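Local coordinates for dihydrophenazinedicarboxylate synthase (PDB 4HMW), which catalyses FMN-dependent oxidations by molecular oxygen in the terminal steps of core phenazine biosynthesis, at residues 16-21 / 107-112. Residues are numbered along the deposited sequence; the frame is centred on the assembly and turned at random.
With FMN (flavin mononucleotide), chain C.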
loop_
_atom_site.group_PDB
_atom_site.type_symbol
_atom_site.label_atom_id
_atom_site.label_comp_id
_atom_site.label_asym_id
_atom_site.label_seq_id
_atom_site.Cartn_x
_atom_site.Cartn_y
_atom_site.Cartn_z
ATOM N N VAL B 16 16.334 -11.003 -4.847
ATOM C CA VAL B 16 15.725 -12.328 -5.002
ATOM C C VAL B 16 16.503 -13.289 -4.101
ATOM O O VAL B 16 17.672 -13.032 -3.741
ATOM C CB VAL B 16 15.739 -12.820 -6.476
ATOM C CG1 VAL B 16 14.714 -12.066 -7.341
ATOM C CG2 VAL B 16 17.149 -12.704 -7.053
ATOM N N ASP B 17 15.838 -14.369 -3.722
ATOM C CA ASP B 17 16.458 -15.454 -2.982
ATOM C C ASP B 17 17.038 -15.041 -1.620
ATOM O O ASP B 17 18.007 -15.645 -1.155
ATOM C CB ASP B 17 17.520 -16.131 -3.862
ATOM C CG ASP B 17 16.958 -16.553 -5.215
ATOM O OD1 ASP B 17 15.768 -16.962 -5.261
ATOM O OD2 ASP B 17 17.714 -16.475 -6.227
ATOM N N VAL B 18 16.425 -14.076 -0.932
ATOM C CA VAL B 18 16.847 -13.886 0.443
ATOM C C VAL B 18 16.499 -15.135 1.253
ATOM O O VAL B 18 15.633 -15.915 0.877
ATOM C CB VAL B 18 16.330 -12.624 1.088
ATOM C CG1 VAL B 18 16.699 -11.429 0.173
ATOM C CG2 VAL B 18 14.853 -12.740 1.412
ATOM N N LEU B 19 17.222 -15.347 2.344
ATOM C CA LEU B 19 17.009 -16.535 3.133
ATOM C C LEU B 19 15.698 -16.373 3.893
ATOM O O LEU B 19 15.344 -15.273 4.332
ATOM C CB LEU B 19 18.124 -16.720 4.137
ATOM C CG LEU B 19 18.239 -18.143 4.665
ATOM C CD1 LEU B 19 18.992 -19.035 3.673
ATOM C CD2 LEU B 19 18.910 -18.140 6.083
ATOM N N PHE B 20 15.010 -17.474 4.095
ATOM C CA PHE B 20 13.670 -17.435 4.713
ATOM C C PHE B 20 13.456 -18.840 5.287
ATOM O O PHE B 20 12.605 -19.580 4.840
ATOM C CB PHE B 20 12.659 -17.080 3.640
ATOM C CG PHE B 20 11.219 -16.897 4.129
ATOM C CD1 PHE B 20 10.888 -16.883 5.483
ATOM C CD2 PHE B 20 10.202 -16.732 3.198
ATOM C CE1 PHE B 20 9.573 -16.704 5.880
ATOM C CE2 PHE B 20 8.893 -16.563 3.596
ATOM C CZ PHE B 20 8.572 -16.558 4.947
ATOM N N PRO B 21 14.233 -19.189 6.303
ATOM C CA PRO B 21 14.127 -20.556 6.831
ATOM C C PRO B 21 12.783 -20.794 7.490
ATOM O O PRO B 21 12.345 -21.949 7.529
ATOM C CB PRO B 21 15.275 -20.642 7.845
ATOM C CG PRO B 21 15.657 -19.244 8.142
ATOM C CD PRO B 21 15.379 -18.471 6.876
ATOM N N THR B 107 15.202 -6.214 -0.921
ATOM C CA THR B 107 15.230 -7.623 -0.598
ATOM C C THR B 107 14.127 -8.440 -1.241
ATOM O O THR B 107 14.043 -9.639 -1.010
ATOM C CB THR B 107 15.098 -7.836 0.901
ATOM O OG1 THR B 107 13.845 -7.290 1.321
ATOM C CG2 THR B 107 16.235 -7.126 1.672
ATOM N N GLY B 108 13.284 -7.807 -2.036
ATOM C CA GLY B 108 12.190 -8.516 -2.628
ATOM C C GLY B 108 11.244 -9.110 -1.613
ATOM O O GLY B 108 10.798 -10.258 -1.770
ATOM N N GLN B 109 10.862 -8.322 -0.604
ATOM C CA GLN B 109 9.964 -8.836 0.439
ATOM C C GLN B 109 8.750 -7.946 0.621
ATOM O O GLN B 109 8.828 -6.723 0.542
ATOM C CB GLN B 109 10.698 -8.961 1.810
ATOM C CG GLN B 109 11.723 -10.072 1.851
ATOM C CD GLN B 109 12.579 -9.983 3.104
ATOM O OE1 GLN B 109 13.275 -8.993 3.345
ATOM N NE2 GLN B 109 12.559 -11.030 3.898
ATOM N N GLN B 110 7.616 -8.574 0.850
ATOM C CA GLN B 110 6.442 -7.808 1.251
ATOM C C GLN B 110 5.817 -8.481 2.486
ATOM O O GLN B 110 5.969 -9.675 2.713
ATOM C CB GLN B 110 5.427 -7.559 0.111
ATOM C CG GLN B 110 4.951 -8.708 -0.552
ATOM C CD GLN B 110 3.945 -8.463 -1.716
ATOM O OE1 GLN B 110 3.082 -7.582 -1.694
ATOM N NE2 GLN B 110 4.046 -9.316 -2.717
ATOM N N ILE B 111 5.162 -7.666 3.307
ATOM C CA ILE B 111 4.421 -8.176 4.439
ATOM C C ILE B 111 3.070 -7.519 4.464
ATOM O O ILE B 111 2.955 -6.301 4.428
ATOM C CB ILE B 111 5.116 -7.901 5.799
ATOM C CG1 ILE B 111 6.578 -8.363 5.772
ATOM C CG2 ILE B 111 4.356 -8.607 6.911
ATOM C CD1 ILE B 111 7.347 -8.030 7.094
ATOM N N MET B 112 2.036 -8.335 4.530
ATOM C CA MET B 112 0.656 -7.853 4.586
ATOM C C MET B 112 0.131 -8.108 5.978
ATOM O O MET B 112 0.264 -9.218 6.479
ATOM C CB MET B 112 -0.226 -8.618 3.628
ATOM C CG MET B 112 -1.661 -8.158 3.677
ATOM S SD MET B 112 -2.862 -9.246 2.908
ATOM C CE MET B 112 -3.042 -10.470 4.218
HETATM N N1 FMN C . 0.718 -10.300 -8.829
HETATM C C2 FMN C . -0.157 -10.257 -9.880
HETATM O O2 FMN C . -1.108 -11.016 -9.923
HETATM N N3 FMN C . 0.005 -9.320 -10.864
HETATM C C4 FMN C . 1.077 -8.461 -10.843
HETATM O O4 FMN C . 1.193 -7.626 -11.762
HETATM C C4A FMN C . 1.986 -8.518 -9.794
HETATM N N5 FMN C . 3.092 -7.686 -9.770
HETATM C C5A FMN C . 3.957 -7.754 -8.674
HETATM C C6 FMN C . 5.039 -6.902 -8.632
HETATM C C7 FMN C . 5.899 -6.919 -7.552
HETATM C C7M FMN C . 7.053 -5.979 -7.555
HETATM C C8 FMN C . 5.701 -7.828 -6.520
HETATM C C8M FMN C . 6.607 -7.854 -5.333
HETATM C C9 FMN C . 4.616 -8.683 -6.557
HETATM C C9A FMN C . 3.762 -8.682 -7.654
HETATM N N10 FMN C . 2.652 -9.563 -7.732
HETATM C C10 FMN C . 1.793 -9.463 -8.797
HETATM C "C1'" FMN C . 2.337 -10.593 -6.706
HETATM C "C2'" FMN C . 1.342 -10.060 -5.672
HETATM O "O2'" FMN C . 1.969 -9.152 -4.755
HETATM C "C3'" FMN C . 0.678 -11.182 -4.873
HETATM O "O3'" FMN C . 1.697 -11.939 -4.252
HETATM C "C4'" FMN C . -0.224 -12.060 -5.760
HETATM O "O4'" FMN C . -0.770 -11.275 -6.803
HETATM C "C5'" FMN C . -1.276 -12.794 -4.944
HETATM O "O5'" FMN C . -2.039 -11.875 -4.190
HETATM P P FMN C . -3.413 -12.307 -3.501
HETATM O O1P FMN C . -4.463 -12.443 -4.588
HETATM O O2P FMN C . -3.182 -13.654 -2.803
HETATM O O3P FMN C . -3.758 -11.182 -2.586
HETATM O O HOH W 1 13.919 -12.457 -1.767
#
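Val18 and Thr107 are joined through a single water: it accepts from Val18 N at 3.1 Å and donates to Thr107 O at 2.9 Å, tying the N-terminal arm at 16-21 to the turn that opens strand 109-119. Beside this bridge, Val18 is the one residue of the arm whose side chain packs on 107-112, and its two methyls divide the work. CG1, turned anti to the valine's own carbonyl carbon, lies against Thr107 O at 3.4 Å and more loosely against Thr107 CB. CG2 reaches across to the amide end of Gln109, 3.8 Å from NE2, and also grazes CD and CG. The surface it meets is held in shape from within 107-112: Thr107 OG1 donates to Gln109 OE1 at 2.7 Å, approaching with a C=O...donor angle of 119° and tilted 15° from the carbonyl plane. This bond restrains the rotation of the Gln109 amide. Gly108, with positive phi, and Gln109 form a G1 beta bulge opposite Trp104 in the hairpin of strands 97-104 and 109-119. The arm has further holds: Asp17 pairs through its backbone with Ala190, Val18 O accepts from Arg197, and the Phe20 ring meets Trp37 of helix 30-43 edge-to-face. One residue beyond the bulge, Gln110 serves the flavin site at the dimer interface. Its NE2 donates almost straight to FMN O2' (2.9 Å, 171°), while OE1 accepts from Val67 N of the second subunit, which fixes the amide's orientation. The direct contact of arm and turn is therefore small and mainly van der Waals, its polar link being the water that satisfies Val18 N, whereas the side-chain bonds of Thr107 and Gln110 respectively brace the turn and hold the cofactor's ribityl chain.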